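P91 (Metagenome, PDB 4ZI5) hydrolyses phosphotriesters as a promiscuous activity and belongs to the dienelactone hydrolase family of alpha/beta hydrolases. Local coordinates at residues A[95-100]-A[156-161]; A[102-107]-A[140-145]; A[125-130]-A[148-153]. One frame throughout, in Å; residues are numbered along the deposited sequence.

Interaction 1 (A[95-100]-A[156-161]); sequences GYYGDR and GLLPEM
Arg100 reaches out from the start of helix 100-115 and lays its guanidinium between Leu158 and Met161. Leu158 CD2 sits over the centre of one face, 3.7 Å above the plane, and Met161 CG covers the opposite face at 3.4 Å. Arg100 and Leu158 meet tip to tip, whereas Met161 runs past the arginine in the opposite direction, its SD lying 3.7 Å from Arg100 CB. A bend at chi3 (75°) turns the end of the arginine so that NH1 and NH2 both point at a single acceptor. Pro159 O takes a bond of 2.9 Å from Arg100 NH1 and one of 3.1 Å from Arg100 NH2, both close to the guanidinium plane. Arginine suits this place because its flat, two-pronged end can bond at its edge while apolar groups cover its faces. The charge itself is met by Glu139, which forms a salt bridge with NH1. An alanine in place of Arg100 would probably leave Pro159 O without its two donors and Glu139 without one of its cations, and open a gap between Leu158 and Met161.

Farther along, Leu158 CD1 meets the Tyr97 ring obliquely, 4.1 Å from Tyr97 CE1. The phenol continues past it to a water that bonds to Tyr97 OH and donates to Gly156 O. This is a surface contact of the alpha/beta-hydrolase fold, in which the junction of helices 90-97 and 100-115 holds the loop that follows core strand 149-153.

Interaction 2 (A[102-107]-A[140-145]); sequences HWRRRA and LARTGA
Arg104 turns its CG beside the backbone N (chi1 -70°) and then runs extended to NE, which carries the chain along Thr143 and its guanidinium over to Arg142. Thr143 holds CG2 beside its own backbone N, with OG1 in the crowded position between N and the carbonyl carbon (chi1 67°). The methyl thus faces the arginine while the hydroxyl turns back to its own helix. The contact is helix packing within the alpha/beta-hydrolase fold, helix 100-115 against the C-terminal end of helix 132-142.

Thr143 CG2 touches the aliphatic part of Arg104 and comes within 3.7 Å of Arg104 CD, the two side chains passing in opposite directions. Beyond it, Arg142 CB lies over one face of the Arg104 guanidinium, and Arg142 CD is 3.8 Å from Arg104 NH2. The two guanidinium planes are 34° apart, and the like charges at Arg104 NH2 and Arg142 NH1 stay 4.9 Å from each other. Acidic neighbours probably make this closeness tolerable: Glu139 forms salt bridges with both arginines, Asp164 with Arg104, and Glu194 with Arg142. Long arginines suit these positions, as their methylenes pack between the helices while their ends reach the acids.

Deeper in, the small Ala107 lets Leu140 come close: Ala107 CB meets Leu140 CB at 4.1 Å, and the nearest CA atoms, those of Arg104 and Leu140, are 5.6 Å apart. The second helix ends in a Schellman motif at Gly144, whose positive phi would jam a CB against the preceding carbonyl. In that last turn, Leu140 O accepts from both Thr143 N, at 3.1 Å, and Thr143 OG1, at 2.6 Å.

Interaction 3 (A[125-130]-A[148-153]); sequences VAAIGF and TAIVTF
Phe130 and Phe153 lie side by side at the C-terminal ends of two parallel strands, their rings turned by just 12° from one another. The planes are slid apart, so the rings barely overlap: Phe153 CD1 lies over one face of Phe130, 3.5 Å from Phe130 CE2. Behind the pair, Ile128 CB and CD1 fill the space beside Phe153 CE1, CB at the edge of its ring. Ile128 CG2 in turn rests 3.9 Å from Val151 CB, the two branched side chains pointing the same way. The row narrows to methyls at Ala126 and Ala149, where Phe249 covers Ala126; helix 231-248 packs on Ile128, Val151 and Phe153.

On the other face, Ala127 CB is a small bump against Ile150 CG2, 4.1 Å away, and Gly129 adds no side chain beside Thr152. Parallel-sheet bonds join the strands from Ala127 onward, among them Phe153 N to Gly129 O at 2.8 Å. At the starting end, Thr148 N donates to Val125 O at 2.8 Å, but the buried Ala149 N has no partner in the model.

These are neighbouring core strands of a beta-alpha-beta crossover through helix 132-142. Strand 125-130 leads into a GxCxG sequence beginning at Gly129, consistent with the nucleophile elbow of alpha/beta hydrolases.

From the N terminus, the chain enters interaction 1 at 95-100 and interaction 2 at 102-107, on consecutive helices, before reaching strand 125-130 of interaction 3. Segment 140-145, at the end of helix 132-142, then closes interaction 2; strand 149-153 closes interaction 3, and 156-161 finally closes interaction 1. Interactions 2 and 3 therefore cross along the chain, and both nest inside the loop of interaction 1. Leu158 O probably accepts a hydrogen bond from Arg142 NH1, joining interactions 1 and 2. Ala141 packs on Ile150 between interactions 2 and 3, and Leu157 on Thr152 between 1 and 3. Together they tie the surface loop and the helical layer to the central sheet.

Interaction 1 (A[95-100]-A[156-161])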
ATOM      1  N   GLY A  95       3.608 -26.208  18.291  1.00 32.79           N
ATOM      2  CA  GLY A  95       3.256 -25.815  19.642  1.00 31.96           C
ATOM      3  C   GLY A  95       2.369 -24.578  19.685  1.00 30.14           C
ATOM      4  O   GLY A  95       1.361 -24.542  20.415  1.00 31.01           O
ATOM      5  N   TYR A  96       2.739 -23.575  18.888  1.00 27.09           N
ATOM      6  CA  TYR A  96       2.001 -22.316  18.858  1.00 24.66           C
ATOM      7  C   TYR A  96       0.676 -22.486  18.132  1.00 23.57           C
ATOM      8  O   TYR A  96      -0.349 -22.030  18.631  1.00 21.65           O
ATOM      9  CB  TYR A  96       2.813 -21.199  18.200  1.00 23.50           C
ATOM     10  CG  TYR A  96       4.118 -20.846  18.883  1.00 23.86           C
ATOM     11  CD1 TYR A  96       4.152 -20.210  20.129  1.00 24.16           C
ATOM     12  CD2 TYR A  96       5.342 -21.106  18.251  1.00 23.66           C
ATOM     13  CE1 TYR A  96       5.371 -19.875  20.738  1.00 23.50           C
ATOM     14  CE2 TYR A  96       6.545 -20.777  18.840  1.00 22.98           C
ATOM     15  CZ  TYR A  96       6.568 -20.157  20.077  1.00 24.15           C
ATOM     16  OH  TYR A  96       7.815 -19.845  20.622  1.00 23.86           O
ATOM     17  N   TYR A  97       0.679 -23.108  16.952  1.00 25.38           N
ATOM     18  CA  TYR A  97      -0.559 -23.249  16.177  1.00 26.93           C
ATOM     19  C   TYR A  97      -1.586 -24.125  16.909  1.00 27.52           C
ATOM     20  O   TYR A  97      -2.779 -23.876  16.825  1.00 24.93           O
ATOM     21  CB  TYR A  97      -0.298 -23.838  14.791  1.00 29.72           C
ATOM     22  CG  TYR A  97       0.512 -22.984  13.827  1.00 34.02           C
ATOM     23  CD1 TYR A  97       0.782 -21.633  14.073  1.00 35.25           C
ATOM     24  CD2 TYR A  97       0.981 -23.535  12.626  1.00 40.61           C
ATOM     25  CE1 TYR A  97       1.503 -20.862  13.175  1.00 38.37           C
ATOM     26  CE2 TYR A  97       1.706 -22.770  11.714  1.00 43.20           C
ATOM     27  CZ  TYR A  97       1.961 -21.429  11.999  1.00 43.17           C
ATOM     28  OH  TYR A  97       2.674 -20.661  11.113  1.00 44.42           O
ATOM     29  N   GLY A  98      -1.104 -25.136  17.637  1.00 30.86           N
ATOM     30  CA  GLY A  98      -1.990 -26.039  18.396  1.00 30.10           C
ATOM     31  C   GLY A  98      -2.468 -25.503  19.747  1.00 30.86           C
ATOM     32  O   GLY A  98      -3.281 -26.169  20.408  1.00 28.33           O
ATOM     33  N   ASP A  99      -1.957 -24.331  20.176  1.00 25.73           N
ATOM     34  CA  ASP A  99      -2.389 -23.705  21.421  1.00 23.23           C
ATOM     35  C   ASP A  99      -2.227 -22.202  21.294  1.00 21.62           C
ATOM     36  O   ASP A  99      -1.234 -21.631  21.726  1.00 18.87           O
ATOM     37  CB  ASP A  99      -1.581 -24.261  22.599  1.00 25.17           C
ATOM     38  CG  ASP A  99      -2.076 -23.772  23.955  1.00 25.09           C
ATOM     39  OD1 ASP A  99      -2.922 -22.846  24.070  1.00 23.16           O
ATOM     40  OD2 ASP A  99      -1.581 -24.351  24.933  1.00 28.91           O
ATOM     41  N   ARG A 100      -3.229 -21.585  20.675  1.00 20.60           N
ATOM     42  CA  ARG A 100      -3.180 -20.158  20.352  1.00 19.88           C
ATOM     43  C   ARG A 100      -3.238 -19.277  21.595  1.00 18.91           C
ATOM     44  O   ARG A 100      -2.633 -18.182  21.625  1.00 16.97           O
ATOM     45  CB  ARG A 100      -4.258 -19.818  19.322  1.00 19.76           C
ATOM     46  CG  ARG A 100      -3.936 -20.434  17.965  1.00 21.02           C
ATOM     47  CD  ARG A 100      -5.098 -20.429  16.993  1.00 20.75           C
ATOM     48  NE  ARG A 100      -5.311 -19.096  16.466  1.00 21.32           N
ATOM     49  CZ  ARG A 100      -6.184 -18.773  15.518  1.00 21.72           C
ATOM     50  NH1 ARG A 100      -6.266 -17.497  15.139  1.00 20.42           N
ATOM     51  NH2 ARG A 100      -6.973 -19.691  14.947  1.00 22.11           N
ATOM     52  N   GLY A 156       2.108 -15.444   7.704  1.00 16.02           N
ATOM     53  CA  GLY A 156       1.247 -16.601   7.446  1.00 17.12           C
ATOM     54  C   GLY A 156       0.073 -16.516   8.393  1.00 17.61           C
ATOM     55  O   GLY A 156       0.001 -17.263   9.354  1.00 19.22           O
ATOM     56  N   LEU A 157      -0.850 -15.627   8.083  1.00 18.14           N
ATOM     57  CA  LEU A 157      -1.950 -15.298   8.944  1.00 18.22           C
ATOM     58  C   LEU A 157      -2.911 -16.477   9.099  1.00 19.73           C
ATOM     59  O   LEU A 157      -3.044 -17.287   8.200  1.00 21.30           O
ATOM     60  CB  LEU A 157      -2.697 -14.085   8.403  1.00 19.19           C
ATOM     61  CG  LEU A 157      -1.875 -12.836   8.054  1.00 19.72           C
ATOM     62  CD1 LEU A 157      -2.831 -11.756   7.598  1.00 20.01           C
ATOM     63  CD2 LEU A 157      -0.998 -12.350   9.219  1.00 19.08           C
ATOM     64  N   LEU A 158      -3.530 -16.586  10.270  1.00 19.14           N
ATOM     65  CA  LEU A 158      -4.582 -17.571  10.534  1.00 19.21           C
ATOM     66  C   LEU A 158      -5.949 -16.899  10.568  1.00 18.16           C
ATOM     67  O   LEU A 158      -6.058 -15.762  11.017  1.00 16.44           O
ATOM     68  CB  LEU A 158      -4.339 -18.252  11.906  1.00 20.57           C
ATOM     69  CG  LEU A 158      -3.327 -19.397  11.973  1.00 23.18           C
ATOM     70  CD1 LEU A 158      -1.895 -18.945  11.765  1.00 23.86           C
ATOM     71  CD2 LEU A 158      -3.425 -20.132  13.313  1.00 23.56           C
ATOM     72  N   PRO A 159      -7.010 -17.616  10.161  1.00 18.75           N
ATOM     73  CA  PRO A 159      -8.346 -17.124  10.484  1.00 19.70           C
ATOM     74  C   PRO A 159      -8.524 -17.013  11.996  1.00 18.90           C
ATOM     75  O   PRO A 159      -7.848 -17.731  12.774  1.00 18.26           O
ATOM     76  CB  PRO A 159      -9.293 -18.217   9.945  1.00 20.29           C
ATOM     77  CG  PRO A 159      -8.450 -19.188   9.194  1.00 21.17           C
ATOM     78  CD  PRO A 159      -7.030 -18.984   9.596  1.00 21.18           C
ATOM     79  N   GLU A 160      -9.432 -16.143  12.403  1.00 18.60           N
ATOM     80  CA  GLU A 160      -9.627 -15.860  13.835  1.00 19.33           C
ATOM     81  C   GLU A 160     -10.171 -17.095  14.581  1.00 19.80           C
ATOM     82  O   GLU A 160     -10.715 -17.994  13.970  1.00 19.71           O
ATOM     83  CB  GLU A 160     -10.585 -14.688  14.013  1.00 18.89           C
ATOM     84  CG  GLU A 160     -12.057 -15.062  13.775  1.00 19.52           C
ATOM     85  CD  GLU A 160     -13.002 -13.885  13.640  1.00 21.20           C
ATOM     86  OE1 GLU A 160     -14.173 -14.138  13.255  1.00 20.53           O
ATOM     87  OE2 GLU A 160     -12.615 -12.722  13.929  1.00 19.73           O
ATOM     88  N   MET A 161     -10.016 -17.092  15.901  1.00 21.97           N
ATOM     89  CA  MET A 161     -10.697 -18.033  16.794  1.00 24.93           C
ATOM     90  C   MET A 161     -12.102 -17.559  17.127  1.00 23.17           C
ATOM     91  O   MET A 161     -12.346 -16.351  17.253  1.00 21.33           O
ATOM     92  CB  MET A 161      -9.952 -18.147  18.134  1.00 27.51           C
ATOM     93  CG  MET A 161      -8.502 -18.555  18.026  1.00 30.57           C
ATOM     94  SD  MET A 161      -7.769 -18.752  19.661  1.00 34.46           S
ATOM     95  CE  MET A 161      -8.398 -20.398  20.002  1.00 32.41           C
TER
HETATM   96  O   HOH W   1       2.421 -18.210  10.721  1.00 37.65           O
HETATM   97  O   HOH W   2      -9.544 -20.381  13.314  1.00 30.52           O

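Interaction 2 (A[102-107]-A[140-145])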
ATOM      1  N   HIS A 102      -1.656 -20.000  24.400  1.00 19.63           N
ATOM      2  CA  HIS A 102      -0.245 -20.004  24.810  1.00 21.11           C
ATOM      3  C   HIS A 102       0.594 -19.071  23.927  1.00 19.10           C
ATOM      4  O   HIS A 102       1.426 -18.297  24.409  1.00 19.26           O
ATOM      5  CB  HIS A 102       0.292 -21.442  24.755  1.00 24.68           C
ATOM      6  CG  HIS A 102       1.758 -21.548  24.529  1.00 28.63           C
ATOM      7  ND1 HIS A 102       2.676 -21.385  25.541  1.00 33.40           N
ATOM      8  CD2 HIS A 102       2.466 -21.819  23.409  1.00 32.77           C
ATOM      9  CE1 HIS A 102       3.890 -21.544  25.048  1.00 35.33           C
ATOM     10  NE2 HIS A 102       3.793 -21.804  23.756  1.00 34.79           N
ATOM     11  N   TRP A 103       0.358 -19.158  22.632  1.00 17.37           N
ATOM     12  CA  TRP A 103       1.006 -18.280  21.648  1.00 16.36           C
ATOM     13  C   TRP A 103       0.770 -16.804  21.976  1.00 16.01           C
ATOM     14  O   TRP A 103       1.705 -16.002  22.030  1.00 14.79           O
ATOM     15  CB  TRP A 103       0.465 -18.659  20.286  1.00 17.01           C
ATOM     16  CG  TRP A 103       1.038 -17.946  19.074  1.00 16.69           C
ATOM     17  CD1 TRP A 103       2.068 -17.056  19.019  1.00 16.60           C
ATOM     18  CD2 TRP A 103       0.596 -18.140  17.742  1.00 16.64           C
ATOM     19  NE1 TRP A 103       2.275 -16.650  17.706  1.00 16.75           N
ATOM     20  CE2 TRP A 103       1.376 -17.301  16.907  1.00 16.43           C
ATOM     21  CE3 TRP A 103      -0.428 -18.913  17.165  1.00 16.46           C
ATOM     22  CZ2 TRP A 103       1.196 -17.251  15.523  1.00 16.75           C
ATOM     23  CZ3 TRP A 103      -0.608 -18.855  15.790  1.00 16.51           C
ATOM     24  CH2 TRP A 103       0.193 -18.028  14.987  1.00 16.82           C
ATOM     25  N   ARG A 104      -0.477 -16.484  22.281  1.00 14.85           N
ATOM     26  CA  ARG A 104      -0.866 -15.132  22.666  1.00 16.39           C
ATOM     27  C   ARG A 104      -0.236 -14.649  23.963  1.00 15.87           C
ATOM     28  O   ARG A 104       0.200 -13.508  24.035  1.00 14.61           O
ATOM     29  CB  ARG A 104      -2.385 -15.006  22.704  1.00 16.42           C
ATOM     30  CG  ARG A 104      -2.983 -15.070  21.306  1.00 16.56           C
ATOM     31  CD  ARG A 104      -4.491 -15.371  21.276  1.00 17.68           C
ATOM     32  NE  ARG A 104      -5.011 -15.517  19.905  1.00 16.97           N
ATOM     33  CZ  ARG A 104      -6.281 -15.307  19.515  1.00 17.71           C
ATOM     34  NH1 ARG A 104      -7.223 -14.924  20.388  1.00 18.17           N
ATOM     35  NH2 ARG A 104      -6.625 -15.472  18.232  1.00 16.91           N
ATOM     36  N   ARG A 105      -0.123 -15.526  24.956  1.00 16.33           N
ATOM     37  CA  ARG A 105       0.529 -15.156  26.209  1.00 17.37           C
ATOM     38  C   ARG A 105       1.997 -14.868  25.995  1.00 15.82           C
ATOM     39  O   ARG A 105       2.531 -13.942  26.585  1.00 16.70           O
ATOM     40  CB  ARG A 105       0.414 -16.258  27.277  1.00 19.85           C
ATOM     41  CG  ARG A 105      -0.959 -16.446  27.871  1.00 23.11           C
ATOM     42  CD  ARG A 105      -0.867 -17.318  29.130  1.00 24.81           C
ATOM     43  NE  ARG A 105      -0.458 -18.699  28.848  1.00 26.32           N
ATOM     44  CZ  ARG A 105      -1.269 -19.668  28.413  1.00 28.54           C
ATOM     45  NH1 ARG A 105      -2.546 -19.429  28.143  1.00 29.77           N
ATOM     46  NH2 ARG A 105      -0.785 -20.886  28.206  1.00 30.43           N
ATOM     47  N   ARG A 106       2.641 -15.658  25.150  1.00 14.88           N
ATOM     48  CA  ARG A 106       4.040 -15.472  24.836  1.00 15.46           C
ATOM     49  C   ARG A 106       4.288 -14.140  24.128  1.00 14.61           C
ATOM     50  O   ARG A 106       5.269 -13.434  24.428  1.00 14.89           O
ATOM     51  CB  ARG A 106       4.567 -16.665  24.020  1.00 15.92           C
ATOM     52  CG  ARG A 106       6.079 -16.718  23.828  1.00 18.09           C
ATOM     53  CD  ARG A 106       6.858 -16.857  25.108  1.00 18.60           C
ATOM     54  NE  ARG A 106       6.476 -18.064  25.838  1.00 19.68           N
ATOM     55  CZ  ARG A 106       6.900 -19.308  25.576  1.00 21.76           C
ATOM     56  NH1 ARG A 106       7.716 -19.573  24.570  1.00 21.35           N
ATOM     57  NH2 ARG A 106       6.469 -20.313  26.340  1.00 23.62           N
ATOM     58  N   ALA A 107       3.393 -13.779  23.211  1.00 14.56           N
ATOM     59  CA  ALA A 107       3.414 -12.457  22.566  1.00 14.61           C
ATOM     60  C   ALA A 107       3.152 -11.291  23.542  1.00 14.73           C
ATOM     61  O   ALA A 107       3.872 -10.284  23.538  1.00 15.18           O
ATOM     62  CB  ALA A 107       2.418 -12.415  21.422  1.00 14.96           C
ATOM     63  N   LEU A 140      -1.900 -11.388  18.709  1.00 14.77           N
ATOM     64  CA  LEU A 140      -1.835 -10.443  19.822  1.00 14.61           C
ATOM     65  C   LEU A 140      -2.895  -9.354  19.720  1.00 14.43           C
ATOM     66  O   LEU A 140      -3.568  -9.044  20.725  1.00 14.01           O
ATOM     67  CB  LEU A 140      -0.445  -9.829  19.933  1.00 14.59           C
ATOM     68  CG  LEU A 140      -0.192  -8.825  21.065  1.00 15.34           C
ATOM     69  CD1 LEU A 140      -0.406  -9.403  22.459  1.00 15.62           C
ATOM     70  CD2 LEU A 140       1.223  -8.306  20.912  1.00 15.96           C
ATOM     71  N   ALA A 141      -3.073  -8.793  18.524  1.00 13.44           N
ATOM     72  CA  ALA A 141      -4.136  -7.799  18.329  1.00 13.64           C
ATOM     73  C   ALA A 141      -5.517  -8.373  18.627  1.00 13.46           C
ATOM     74  O   ALA A 141      -6.356  -7.677  19.198  1.00 12.48           O
ATOM     75  CB  ALA A 141      -4.093  -7.219  16.916  1.00 13.67           C
ATOM     76  N   ARG A 142      -5.747  -9.640  18.271  1.00 13.52           N
ATOM     77  CA  ARG A 142      -7.035 -10.295  18.545  1.00 14.56           C
ATOM     78  C   ARG A 142      -7.368 -10.510  20.035  1.00 15.13           C
ATOM     79  O   ARG A 142      -8.527 -10.746  20.353  1.00 16.36           O
ATOM     80  CB  ARG A 142      -7.126 -11.644  17.820  1.00 14.93           C
ATOM     81  CG  ARG A 142      -7.329 -11.478  16.314  1.00 14.68           C
ATOM     82  CD  ARG A 142      -6.982 -12.776  15.602  1.00 15.64           C
ATOM     83  NE  ARG A 142      -7.461 -12.775  14.220  1.00 15.97           N
ATOM     84  CZ  ARG A 142      -7.054 -13.611  13.265  1.00 16.49           C
ATOM     85  NH1 ARG A 142      -6.099 -14.524  13.504  1.00 16.34           N
ATOM     86  NH2 ARG A 142      -7.592 -13.502  12.047  1.00 16.00           N
ATOM     87  N   THR A 143      -6.374 -10.395  20.929  1.00 15.09           N
ATOM     88  CA  THR A 143      -6.628 -10.391  22.376  1.00 14.87           C
ATOM     89  C   THR A 143      -7.227  -9.082  22.866  1.00 14.49           C
ATOM     90  O   THR A 143      -7.636  -9.008  24.023  1.00 15.77           O
ATOM     91  CB  THR A 143      -5.355 -10.674  23.210  1.00 15.12           C
ATOM     92  OG1 THR A 143      -4.433  -9.588  23.075  1.00 14.65           O
ATOM     93  CG2 THR A 143      -4.692 -11.958  22.810  1.00 15.93           C
ATOM     94  N   GLY A 144      -7.256  -8.047  22.029  1.00 13.82           N
ATOM     95  CA  GLY A 144      -7.685  -6.714  22.417  1.00 14.15           C
ATOM     96  C   GLY A 144      -6.575  -5.900  23.020  1.00 14.74           C
ATOM     97  O   GLY A 144      -6.841  -4.895  23.652  1.00 15.15           O
ATOM     98  N   ALA A 145      -5.323  -6.304  22.832  1.00 14.46           N
ATOM     99  CA  ALA A 145      -4.222  -5.523  23.380  1.00 15.22           C
ATOM    100  C   ALA A 145      -4.256  -4.070  22.893  1.00 15.39           C
ATOM    101  O   ALA A 145      -4.674  -3.806  21.754  1.00 14.32           O
ATOM    102  CB  ALA A 145      -2.900  -6.166  23.013  1.00 15.86           C
TER

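Interaction 3 (A[125-130]-A[148-153])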
ATOM      1  N   VAL A 125       2.070   2.324  21.547  1.00 15.41           N
ATOM      2  CA  VAL A 125       2.802   1.118  21.211  1.00 14.93           C
ATOM      3  C   VAL A 125       2.245   0.414  19.982  1.00 14.42           C
ATOM      4  O   VAL A 125       1.060   0.496  19.683  1.00 14.27           O
ATOM      5  CB  VAL A 125       2.855   0.151  22.400  1.00 15.22           C
ATOM      6  CG1 VAL A 125       3.751   0.751  23.498  1.00 15.49           C
ATOM      7  CG2 VAL A 125       1.462  -0.181  22.905  1.00 15.57           C
ATOM      8  N   ALA A 126       3.129  -0.246  19.253  1.00 14.68           N
ATOM      9  CA  ALA A 126       2.759  -0.972  18.040  1.00 14.15           C
ATOM     10  C   ALA A 126       3.554  -2.265  17.973  1.00 13.58           C
ATOM     11  O   ALA A 126       4.426  -2.520  18.804  1.00 12.40           O
ATOM     12  CB  ALA A 126       3.034  -0.123  16.798  1.00 14.25           C
ATOM     13  N   ALA A 127       3.223  -3.108  17.008  1.00 12.27           N
ATOM     14  CA  ALA A 127       3.961  -4.349  16.796  1.00 12.40           C
ATOM     15  C   ALA A 127       4.104  -4.602  15.316  1.00 12.18           C
ATOM     16  O   ALA A 127       3.174  -4.383  14.534  1.00 13.03           O
ATOM     17  CB  ALA A 127       3.264  -5.536  17.430  1.00 12.56           C
ATOM     18  N   ILE A 128       5.282  -5.043  14.938  1.00 12.30           N
ATOM     19  CA  ILE A 128       5.505  -5.520  13.597  1.00 12.36           C
ATOM     20  C   ILE A 128       5.982  -6.953  13.686  1.00 12.07           C
ATOM     21  O   ILE A 128       6.462  -7.419  14.743  1.00 11.88           O
ATOM     22  CB  ILE A 128       6.483  -4.632  12.795  1.00 12.89           C
ATOM     23  CG1 ILE A 128       7.941  -4.742  13.289  1.00 13.38           C
ATOM     24  CG2 ILE A 128       5.987  -3.211  12.803  1.00 12.83           C
ATOM     25  CD1 ILE A 128       8.954  -4.109  12.359  1.00 13.87           C
ATOM     26  N   GLY A 129       5.819  -7.687  12.601  1.00 11.86           N
ATOM     27  CA  GLY A 129       6.332  -9.032  12.549  1.00 12.20           C
ATOM     28  C   GLY A 129       6.545  -9.590  11.168  1.00 12.08           C
ATOM     29  O   GLY A 129       5.872  -9.195  10.195  1.00 12.41           O
ATOM     30  N   PHE A 130       7.453 -10.562  11.109  1.00 12.84           N
ATOM     31  CA  PHE A 130       7.908 -11.165   9.847  1.00 13.76           C
ATOM     32  C   PHE A 130       7.577 -12.641   9.855  1.00 13.90           C
ATOM     33  O   PHE A 130       7.975 -13.337  10.770  1.00 12.73           O
ATOM     34  CB  PHE A 130       9.405 -10.951   9.688  1.00 13.68           C
ATOM     35  CG  PHE A 130       9.778  -9.506   9.728  1.00 13.37           C
ATOM     36  CD1 PHE A 130      10.016  -8.886  10.924  1.00 13.45           C
ATOM     37  CD2 PHE A 130       9.834  -8.753   8.553  1.00 12.96           C
ATOM     38  CE1 PHE A 130      10.318  -7.541  10.971  1.00 13.75           C
ATOM     39  CE2 PHE A 130      10.175  -7.419   8.585  1.00 13.37           C
ATOM     40  CZ  PHE A 130      10.398  -6.802   9.804  1.00 13.95           C
ATOM     41  N   THR A 148      -1.640   0.594  19.032  1.00 14.21           N
ATOM     42  CA  THR A 148      -2.001   1.596  18.024  1.00 14.68           C
ATOM     43  C   THR A 148      -2.026   1.031  16.590  1.00 13.42           C
ATOM     44  O   THR A 148      -2.905   1.361  15.790  1.00 11.69           O
ATOM     45  CB  THR A 148      -1.059   2.795  18.143  1.00 16.59           C
ATOM     46  OG1 THR A 148      -1.274   3.404  19.411  1.00 16.20           O
ATOM     47  CG2 THR A 148      -1.329   3.833  17.048  1.00 18.14           C
ATOM     48  N   ALA A 149      -1.074   0.159  16.289  1.00 12.27           N
ATOM     49  CA  ALA A 149      -0.936  -0.376  14.956  1.00 12.03           C
ATOM     50  C   ALA A 149      -0.207  -1.701  15.027  1.00 12.13           C
ATOM     51  O   ALA A 149       0.631  -1.920  15.915  1.00 11.49           O
ATOM     52  CB  ALA A 149      -0.122   0.585  14.081  1.00 12.27           C
ATOM     53  N   ILE A 150      -0.588  -2.599  14.131  1.00 11.81           N
ATOM     54  CA  ILE A 150       0.271  -3.724  13.758  1.00 11.70           C
ATOM     55  C   ILE A 150       0.574  -3.668  12.272  1.00 11.52           C
ATOM     56  O   ILE A 150      -0.252  -3.206  11.470  1.00 11.40           O
ATOM     57  CB  ILE A 150      -0.272  -5.131  14.153  1.00 11.52           C
ATOM     58  CG1 ILE A 150      -1.564  -5.485  13.400  1.00 11.35           C
ATOM     59  CG2 ILE A 150      -0.461  -5.220  15.666  1.00 12.16           C
ATOM     60  CD1 ILE A 150      -1.971  -6.928  13.498  1.00 11.92           C
ATOM     61  N   VAL A 151       1.762  -4.164  11.920  1.00 11.65           N
ATOM     62  CA  VAL A 151       2.179  -4.299  10.528  1.00 12.03           C
ATOM     63  C   VAL A 151       2.804  -5.681  10.349  1.00 12.07           C
ATOM     64  O   VAL A 151       3.738  -6.056  11.072  1.00 13.50           O
ATOM     65  CB  VAL A 151       3.216  -3.235  10.094  1.00 11.51           C
ATOM     66  CG1 VAL A 151       3.505  -3.387   8.608  1.00 12.09           C
ATOM     67  CG2 VAL A 151       2.706  -1.821  10.400  1.00 12.09           C
ATOM     68  N   THR A 152       2.254  -6.464   9.436  1.00 11.81           N
ATOM     69  CA  THR A 152       2.760  -7.799   9.147  1.00 11.85           C
ATOM     70  C   THR A 152       3.514  -7.755   7.811  1.00 11.83           C
ATOM     71  O   THR A 152       3.111  -7.062   6.869  1.00 11.45           O
ATOM     72  CB  THR A 152       1.634  -8.856   9.144  1.00 12.16           C
ATOM     73  OG1 THR A 152       0.768  -8.671   8.029  1.00 13.05           O
ATOM     74  CG2 THR A 152       0.814  -8.707  10.419  1.00 12.70           C
ATOM     75  N   PHE A 153       4.634  -8.466   7.765  1.00 11.39           N
ATOM     76  CA  PHE A 153       5.425  -8.604   6.566  1.00 11.56           C
ATOM     77  C   PHE A 153       5.476 -10.079   6.228  1.00 11.67           C
ATOM     78  O   PHE A 153       6.002 -10.852   7.020  1.00 11.70           O
ATOM     79  CB  PHE A 153       6.852  -8.120   6.788  1.00 11.84           C
ATOM     80  CG  PHE A 153       6.957  -6.675   7.120  1.00 12.30           C
ATOM     81  CD1 PHE A 153       6.887  -6.240   8.437  1.00 12.15           C
ATOM     82  CD2 PHE A 153       7.088  -5.721   6.104  1.00 12.66           C
ATOM     83  CE1 PHE A 153       6.995  -4.892   8.750  1.00 11.71           C
ATOM     84  CE2 PHE A 153       7.188  -4.376   6.423  1.00 12.45           C
ATOM     85  CZ  PHE A 153       7.135  -3.962   7.748  1.00 12.29           C
TER
HETATM   86  O   HOH W   3      -0.972   2.266  21.797  1.00 14.77           O